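Local coordinates for protein polysaccharide deacetylase (Ammonifex degensii, PDB 4WCJ) that probably removes N-acetyl groups from poly-beta-1,6-N-acetyl-D-glucosamine as a zinc-binding family 4 carbohydrate esterase with a beta-alpha barrel fold, at residues Y51-R55 / R56-Q60; G129-E133 / G134-C138; T215-I218 / L219-G223. All coordinates share one frame; numbering follows the deposited sequence.

Interaction 1: Y51-R55 / R56-Q60; sequences YAISR and REFAQ
S54 and E57 form a capping box at the start of helix 55-67. S54 holds the N-cap position: E57 N donates to S54 OG over 3.0 Å, and S54 N returns a bond to E57 OE1 at 3.1 Å. This return bond is nearly straight, 162° at the hydrogen, and reaches the oxygen on its anti side, 20° out of the carboxylate plane. A chi1 of 74° sets S54 OG between its own backbone N and carbonyl carbon, turned to the first helical turn. Ordinary helical bonds then begin, F58 N to S54 O (2.7 Å) and A59 N to R55 O.

I53 lies just before the cap, its side chain crossing that of F58 at about a right angle; CG2 comes within 4.1 Å of F58 CB, and CG1 within 3.7 Å of E57 CB. Replacing I53 by an alanine removes both gamma branches and CD1, and would probably leave a gap against E57 CB and F58 CB.

Outside the cap, the backbone of I53 pairs with R44, and F58 meets the ring of Y42 edge-to-face while also touching A108 and V111 of helix 102-114. The terminal methyl I53 CD1 lies 3.6 Å from F58 N.

Interaction 2: G129-E133 / G134-C138; sequences GRKWE and GFSMC
K131 and S136 form a non-hydrogen-bonded pair and W132 and F135 a hydrogen-bonded one in a tight antiparallel hairpin, closed by a type I' turn from W132 to F135. W132 N donates to F135 O at 2.8 Å with an angle of 170°; the return bond from F135 N to W132 O spans 3.1 Å, its donor 64° out of the carbonyl plane. Beyond the pairs, M137 N reaches R130 O and G129 N reaches C138 O. G134 has a positive phi at which a CB would be jammed against E133 O.

The main side-chain meeting is a Met-aromatic contact. M137, bent at chi2 and chi3, crosses W132 obliquely and brings SD to 4.9 Å from the centroid of the five-membered ring, while its CG packs 3.8 Å from W132 CB. One face of the indole is covered by E133 CG, 3.3 Å above the plane. At the F135 ring, E133 O lies at the edge, 3.4 Å from CD1.

W132 stands beside the zinc site, its side chain about 4 Å from that of H162, and its ring meets Y163. F135 makes a cation-pi contact with R44 of strand 44-45, and S136 and C138 touch L102 and Y105 of helix 102-114.

Interaction 3: T215-I218 / L219-G223; sequences TDEI and LRTQG
The E217 carboxylate lies at the edge of the R220 guanidinium, with E217 CD in that group's plane, in an i to i+3 salt bridge on the last turns of helix 213-221, the helix of a beta-alpha-beta unit between strands 203-205 and 226-229. R220 grips side-on with two nitrogens, one to each oxygen: NE to E217 OE1 at 3.1 Å and NH2 to E217 OE2 at 3.0 Å, both nearly straight. The acceptors stay close to the guanidinium plane, but the two planes are 34° apart, and NE meets OE1 from above the carboxylate plane. Bends at E217 chi2 (67°) and R220 chi3 (65°) turn the two chains alongside each other, pointing the same way. T221 CG2 also approaches E217 OE2 to 3.3 Å, its side chain crossing that of E217 at about a right angle.

Along the backbone, regular helical bonds run from L219 N to T215 O, R220 N to D216 O and T221 N to E217 O. Q222 N takes I218 O at 3.0 Å as the helix ends. I218 and Q222 lie side by side, with CG2 of the isoleucine 3.7 Å from NE2 of the glutamine; that NE2 is bonded to A183 O of helix 179-197, and I218 touches F182 and A183 of the same helix. On another side, T215 OG1 and D216 OD1 both bond to Y206 OH. A Schellman motif finishes the helix: G223, at positive phi, is its C-prime residue, F224 N reaches back to L219 O, and G223 N meets R220 O at 2.9 Å.

In the fold
The three contacts come in series along the chain, and each is local. Interaction 1 starts helix 55-67, interaction 2 is a two-strand hairpin following strand 119-123, and interaction 3 ends helix 213-221 between the parallel strands 203-205 and 226-229. Interactions 1 and 2 are neighbours, with centres 20 Å and nearest atoms about 7 Å apart; both lean on helix 102-114 and on R44. Interaction 3 lies on the opposite side of the chain's centre from interaction 1, their centres about 34 Å apart; its centre is about 28 Å from that of interaction 2. Of the three, interaction 2 adjoins the zinc site; interactions 1 and 3 belong to the helical surroundings of the barrel strands.

Interaction 1: Y51-R55 / R56-Q60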
loop_
_atom_site.group_PDB
_atom_site.type_symbol
_atom_site.label_atom_id
_atom_site.label_comp_id
_atom_site.label_asym_id
_atom_site.label_seq_id
_atom_site.Cartn_x
_atom_site.Cartn_y
_atom_site.Cartn_z
ATOM N N TYR A 51 1.540 15.487 -0.331
ATOM C CA TYR A 51 1.594 14.036 -0.147
ATOM C C TYR A 51 2.720 13.419 -0.956
ATOM O O TYR A 51 2.603 12.291 -1.455
ATOM C CB TYR A 51 0.257 13.390 -0.530
ATOM C CG TYR A 51 -0.817 13.569 0.513
ATOM C CD1 TYR A 51 -1.337 14.830 0.794
ATOM C CD2 TYR A 51 -1.309 12.478 1.221
ATOM C CE1 TYR A 51 -2.321 15.000 1.756
ATOM C CE2 TYR A 51 -2.295 12.635 2.184
ATOM C CZ TYR A 51 -2.797 13.895 2.449
ATOM O OH TYR A 51 -3.776 14.047 3.407
ATOM N N ALA A 52 3.807 14.172 -1.095
ATOM C CA ALA A 52 4.934 13.732 -1.892
ATOM C C ALA A 52 6.236 13.821 -1.113
ATOM O O ALA A 52 6.405 14.672 -0.238
ATOM C CB ALA A 52 5.031 14.551 -3.177
ATOM N N ILE A 53 7.145 12.915 -1.445
ATOM C CA ILE A 53 8.495 12.909 -0.914
ATOM C C ILE A 53 9.452 13.016 -2.100
ATOM O O ILE A 53 9.184 12.477 -3.173
ATOM C CB ILE A 53 8.765 11.631 -0.088
ATOM C CG1 ILE A 53 10.120 11.688 0.614
ATOM C CG2 ILE A 53 8.658 10.381 -0.953
ATOM C CD1 ILE A 53 10.416 10.432 1.393
ATOM N N SER A 54 10.558 13.728 -1.933
ATOM C CA SER A 54 11.479 13.891 -3.048
ATOM C C SER A 54 12.217 12.590 -3.324
ATOM O O SER A 54 12.396 11.765 -2.427
ATOM C CB SER A 54 12.481 15.020 -2.775
ATOM O OG SER A 54 13.453 14.629 -1.827
ATOM N N ARG A 55 12.622 12.420 -4.578
ATOM C CA ARG A 55 13.390 11.262 -5.024
ATOM C C ARG A 55 14.605 11.050 -4.130
ATOM O O ARG A 55 14.831 9.953 -3.622
ATOM C CB ARG A 55 13.808 11.457 -6.482
ATOM C CG ARG A 55 14.361 10.228 -7.177
ATOM C CD ARG A 55 14.245 10.387 -8.691
ATOM N NE ARG A 55 15.033 9.405 -9.430
ATOM C CZ ARG A 55 15.000 9.265 -10.752
ATOM N NH1 ARG A 55 14.205 10.037 -11.484
ATOM N NH2 ARG A 55 15.760 8.351 -11.344
ATOM N N ARG A 56 15.355 12.129 -3.920
ATOM C CA ARG A 56 16.521 12.133 -3.045
ATOM C C ARG A 56 16.164 11.675 -1.626
ATOM O O ARG A 56 16.810 10.784 -1.075
ATOM C CB ARG A 56 17.139 13.536 -3.014
ATOM C CG ARG A 56 18.628 13.588 -2.704
ATOM C CD ARG A 56 19.172 15.006 -2.887
ATOM N NE ARG A 56 20.608 15.097 -2.626
ATOM C CZ ARG A 56 21.337 16.197 -2.807
ATOM N NH1 ARG A 56 20.773 17.311 -3.258
ATOM N NH2 ARG A 56 22.637 16.183 -2.541
ATOM N N GLU A 57 15.124 12.277 -1.047
ATOM C CA GLU A 57 14.700 11.942 0.312
ATOM C C GLU A 57 14.219 10.496 0.414
ATOM O O GLU A 57 14.516 9.802 1.384
ATOM C CB GLU A 57 13.589 12.890 0.783
ATOM C CG GLU A 57 14.058 14.287 1.170
ATOM C CD GLU A 57 12.908 15.291 1.231
ATOM O OE1 GLU A 57 11.841 15.020 0.632
ATOM O OE2 GLU A 57 13.067 16.350 1.881
ATOM N N PHE A 58 13.458 10.060 -0.581
ATOM C CA PHE A 58 12.968 8.686 -0.647
ATOM C C PHE A 58 14.131 7.693 -0.620
ATOM O O PHE A 58 14.139 6.767 0.192
ATOM C CB PHE A 58 12.114 8.495 -1.908
ATOM C CG PHE A 58 11.592 7.095 -2.102
ATOM C CD1 PHE A 58 10.758 6.510 -1.163
ATOM C CD2 PHE A 58 11.901 6.382 -3.251
ATOM C CE1 PHE A 58 10.263 5.228 -1.358
ATOM C CE2 PHE A 58 11.413 5.101 -3.449
ATOM C CZ PHE A 58 10.593 4.523 -2.503
ATOM N N ALA A 59 15.117 7.905 -1.488
ATOM C CA ALA A 59 16.283 7.024 -1.552
ATOM C C ALA A 59 17.083 7.054 -0.252
ATOM O O ALA A 59 17.583 6.024 0.202
ATOM C CB ALA A 59 17.172 7.398 -2.732
ATOM N N GLN A 60 17.199 8.235 0.348
ATOM C CA GLN A 60 17.897 8.368 1.624
ATOM C C GLN A 60 17.174 7.613 2.740
ATOM O O GLN A 60 17.817 7.000 3.591
ATOM C CB GLN A 60 18.066 9.843 1.990
ATOM C CG GLN A 60 19.143 10.549 1.176
ATOM C CD GLN A 60 19.340 11.997 1.579
ATOM O OE1 GLN A 60 18.721 12.479 2.523
ATOM N NE2 GLN A 60 20.207 12.698 0.857
#

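Interaction 2: G129-E133 / G134-C138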
loop_
_atom_site.group_PDB
_atom_site.type_symbol
_atom_site.label_atom_id
_atom_site.label_comp_id
_atom_site.label_asym_id
_atom_site.label_seq_id
_atom_site.Cartn_x
_atom_site.Cartn_y
_atom_site.Cartn_z
ATOM N N GLY A 129 -4.027 4.753 -16.191
ATOM C CA GLY A 129 -3.942 5.155 -17.586
ATOM C C GLY A 129 -4.642 6.474 -17.870
ATOM O O GLY A 129 -4.743 6.896 -19.032
ATOM N N ARG A 130 -5.128 7.122 -16.811
ATOM C CA ARG A 130 -5.788 8.434 -16.923
ATOM C C ARG A 130 -5.075 9.514 -16.113
ATOM O O ARG A 130 -4.086 9.246 -15.434
ATOM C CB ARG A 130 -7.246 8.344 -16.446
ATOM C CG ARG A 130 -8.009 7.115 -16.894
ATOM C CD ARG A 130 -9.437 7.211 -16.425
ATOM N NE ARG A 130 -10.286 6.183 -17.008
ATOM C CZ ARG A 130 -11.569 6.363 -17.296
ATOM N NH1 ARG A 130 -12.141 7.538 -17.053
ATOM N NH2 ARG A 130 -12.276 5.375 -17.826
ATOM N N LYS A 131 -5.561 10.750 -16.204
ATOM C CA LYS A 131 -5.203 11.784 -15.233
ATOM C C LYS A 131 -6.244 11.781 -14.124
ATOM O O LYS A 131 -7.435 11.780 -14.402
ATOM C CB LYS A 131 -5.131 13.161 -15.886
ATOM C CG LYS A 131 -3.734 13.567 -16.217
ATOM C CD LYS A 131 -3.690 15.041 -16.584
ATOM C CE LYS A 131 -2.274 15.552 -16.606
ATOM N NZ LYS A 131 -2.260 16.976 -17.051
ATOM N N TRP A 132 -5.788 11.771 -12.876
ATOM C CA TRP A 132 -6.678 11.592 -11.731
ATOM C C TRP A 132 -6.352 12.648 -10.691
ATOM O O TRP A 132 -5.236 12.692 -10.175
ATOM C CB TRP A 132 -6.540 10.180 -11.152
ATOM C CG TRP A 132 -6.983 10.001 -9.709
ATOM C CD1 TRP A 132 -6.171 9.815 -8.615
ATOM C CD2 TRP A 132 -8.326 9.964 -9.215
ATOM N NE1 TRP A 132 -6.928 9.683 -7.477
ATOM C CE2 TRP A 132 -8.252 9.763 -7.815
ATOM C CE3 TRP A 132 -9.582 10.079 -9.815
ATOM C CZ2 TRP A 132 -9.381 9.680 -7.014
ATOM C CZ3 TRP A 132 -10.703 10.000 -9.015
ATOM C CH2 TRP A 132 -10.596 9.801 -7.627
ATOM N N GLU A 133 -7.337 13.496 -10.417
ATOM C CA GLU A 133 -7.205 14.595 -9.465
ATOM C C GLU A 133 -5.973 15.448 -9.763
ATOM O O GLU A 133 -5.307 15.945 -8.851
ATOM C CB GLU A 133 -7.160 14.049 -8.039
ATOM C CG GLU A 133 -8.334 13.129 -7.743
ATOM C CD GLU A 133 -8.923 13.334 -6.365
ATOM O OE1 GLU A 133 -8.251 12.981 -5.372
ATOM O OE2 GLU A 133 -10.064 13.840 -6.282
ATOM N N GLY A 134 -5.679 15.610 -11.051
ATOM C CA GLY A 134 -4.620 16.501 -11.483
ATOM C C GLY A 134 -3.285 15.839 -11.778
ATOM O O GLY A 134 -2.345 16.503 -12.211
ATOM N N PHE A 135 -3.194 14.539 -11.538
ATOM C CA PHE A 135 -1.935 13.820 -11.690
ATOM C C PHE A 135 -2.041 12.689 -12.702
ATOM O O PHE A 135 -3.000 11.907 -12.676
ATOM C CB PHE A 135 -1.475 13.230 -10.360
ATOM C CG PHE A 135 -1.095 14.246 -9.335
ATOM C CD1 PHE A 135 -2.071 14.907 -8.598
ATOM C CD2 PHE A 135 0.239 14.518 -9.073
ATOM C CE1 PHE A 135 -1.728 15.846 -7.633
ATOM C CE2 PHE A 135 0.589 15.452 -8.104
ATOM C CZ PHE A 135 -0.394 16.110 -7.382
ATOM N N SER A 136 -1.037 12.567 -13.567
ATOM C CA SER A 136 -0.976 11.408 -14.450
ATOM C C SER A 136 -0.800 10.156 -13.628
ATOM O O SER A 136 -0.030 10.143 -12.662
ATOM C CB SER A 136 0.163 11.528 -15.450
ATOM O OG SER A 136 0.001 12.688 -16.238
ATOM N N MET A 137 -1.538 9.118 -14.004
ATOM C CA MET A 137 -1.395 7.800 -13.391
ATOM C C MET A 137 -0.497 6.954 -14.269
ATOM O O MET A 137 -0.362 7.222 -15.457
ATOM C CB MET A 137 -2.757 7.116 -13.215
ATOM C CG MET A 137 -3.732 7.872 -12.310
ATOM S SD MET A 137 -3.293 7.850 -10.550
ATOM C CE MET A 137 -2.552 9.472 -10.379
ATOM N N CYS A 138 0.129 5.943 -13.682
ATOM C CA CYS A 138 0.806 4.926 -14.472
ATOM C C CYS A 138 -0.155 4.354 -15.503
ATOM O O CYS A 138 -1.364 4.272 -15.264
ATOM C CB CYS A 138 1.327 3.790 -13.585
ATOM S SG CYS A 138 2.610 4.250 -12.437
#

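Interaction 3: T215-I218 / L219-G223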
loop_
_atom_site.group_PDB
_atom_site.type_symbol
_atom_site.label_atom_id
_atom_site.label_comp_id
_atom_site.label_asym_id
_atom_site.label_seq_id
_atom_site.Cartn_x
_atom_site.Cartn_y
_atom_site.Cartn_z
ATOM N N THR A 215 -17.510 -3.889 5.546
ATOM C CA THR A 215 -16.614 -3.874 4.389
ATOM C C THR A 215 -15.497 -4.918 4.548
ATOM O O THR A 215 -15.083 -5.538 3.559
ATOM C CB THR A 215 -15.990 -2.467 4.113
ATOM O OG1 THR A 215 -15.146 -2.064 5.197
ATOM C CG2 THR A 215 -17.076 -1.440 3.884
ATOM N N ASP A 216 -15.031 -5.132 5.779
ATOM C CA ASP A 216 -14.034 -6.180 6.044
ATOM C C ASP A 216 -14.530 -7.541 5.576
ATOM O O ASP A 216 -13.779 -8.340 5.002
ATOM C CB ASP A 216 -13.703 -6.273 7.533
ATOM C CG ASP A 216 -12.886 -5.113 8.032
ATOM O OD1 ASP A 216 -12.260 -4.403 7.212
ATOM O OD2 ASP A 216 -12.865 -4.920 9.269
ATOM N N GLU A 217 -15.806 -7.799 5.833
ATOM C CA GLU A 217 -16.400 -9.086 5.510
ATOM C C GLU A 217 -16.559 -9.254 4.007
ATOM O O GLU A 217 -16.342 -10.335 3.471
ATOM C CB GLU A 217 -17.755 -9.243 6.219
ATOM C CG GLU A 217 -18.536 -10.482 5.823
ATOM C CD GLU A 217 -17.865 -11.772 6.260
ATOM O OE1 GLU A 217 -16.845 -11.712 6.981
ATOM O OE2 GLU A 217 -18.376 -12.851 5.894
ATOM N N ILE A 218 -16.930 -8.178 3.325
ATOM C CA ILE A 218 -17.033 -8.218 1.879
ATOM C C ILE A 218 -15.671 -8.588 1.293
ATOM O O ILE A 218 -15.564 -9.484 0.434
ATOM C CB ILE A 218 -17.525 -6.878 1.316
ATOM C CG1 ILE A 218 -19.003 -6.688 1.666
ATOM C CG2 ILE A 218 -17.324 -6.826 -0.189
ATOM C CD1 ILE A 218 -19.517 -5.295 1.374
ATOM N N LEU A 219 -14.620 -7.924 1.772
ATOM C CA LEU A 219 -13.267 -8.274 1.327
ATOM C C LEU A 219 -12.915 -9.736 1.618
ATOM O O LEU A 219 -12.315 -10.418 0.777
ATOM C CB LEU A 219 -12.237 -7.354 1.981
ATOM C CG LEU A 219 -12.385 -5.877 1.618
ATOM C CD1 LEU A 219 -11.375 -5.029 2.385
ATOM C CD2 LEU A 219 -12.250 -5.681 0.114
ATOM N N ARG A 220 -13.284 -10.228 2.798
ATOM C CA ARG A 220 -12.945 -11.598 3.154
ATOM C C ARG A 220 -13.617 -12.570 2.196
ATOM O O ARG A 220 -12.972 -13.487 1.671
ATOM C CB ARG A 220 -13.353 -11.921 4.593
ATOM C CG ARG A 220 -12.806 -13.251 5.099
ATOM C CD ARG A 220 -13.503 -13.701 6.377
ATOM N NE ARG A 220 -14.916 -13.991 6.149
ATOM C CZ ARG A 220 -15.383 -15.160 5.720
ATOM N NH1 ARG A 220 -14.549 -16.163 5.459
ATOM N NH2 ARG A 220 -16.686 -15.327 5.546
ATOM N N THR A 221 -14.908 -12.364 1.956
ATOM C CA THR A 221 -15.663 -13.280 1.108
ATOM C C THR A 221 -15.226 -13.176 -0.346
ATOM O O THR A 221 -15.428 -14.106 -1.122
ATOM C CB THR A 221 -17.189 -13.039 1.200
ATOM O OG1 THR A 221 -17.524 -11.782 0.597
ATOM C CG2 THR A 221 -17.643 -13.047 2.646
ATOM N N GLN A 222 -14.613 -12.055 -0.717
ATOM C CA GLN A 222 -14.090 -11.915 -2.070
ATOM C C GLN A 222 -12.634 -12.359 -2.167
ATOM O O GLN A 222 -11.972 -12.124 -3.178
ATOM C CB GLN A 222 -14.250 -10.481 -2.563
ATOM C CG GLN A 222 -15.680 -10.166 -2.935
ATOM C CD GLN A 222 -15.815 -8.888 -3.717
ATOM O OE1 GLN A 222 -14.910 -8.504 -4.455
ATOM N NE2 GLN A 222 -16.948 -8.210 -3.556
ATOM N N GLY A 223 -12.140 -12.998 -1.112
ATOM C CA GLY A 223 -10.882 -13.716 -1.181
ATOM C C GLY A 223 -9.606 -12.988 -0.799
ATOM O O GLY A 223 -8.519 -13.529 -0.989
#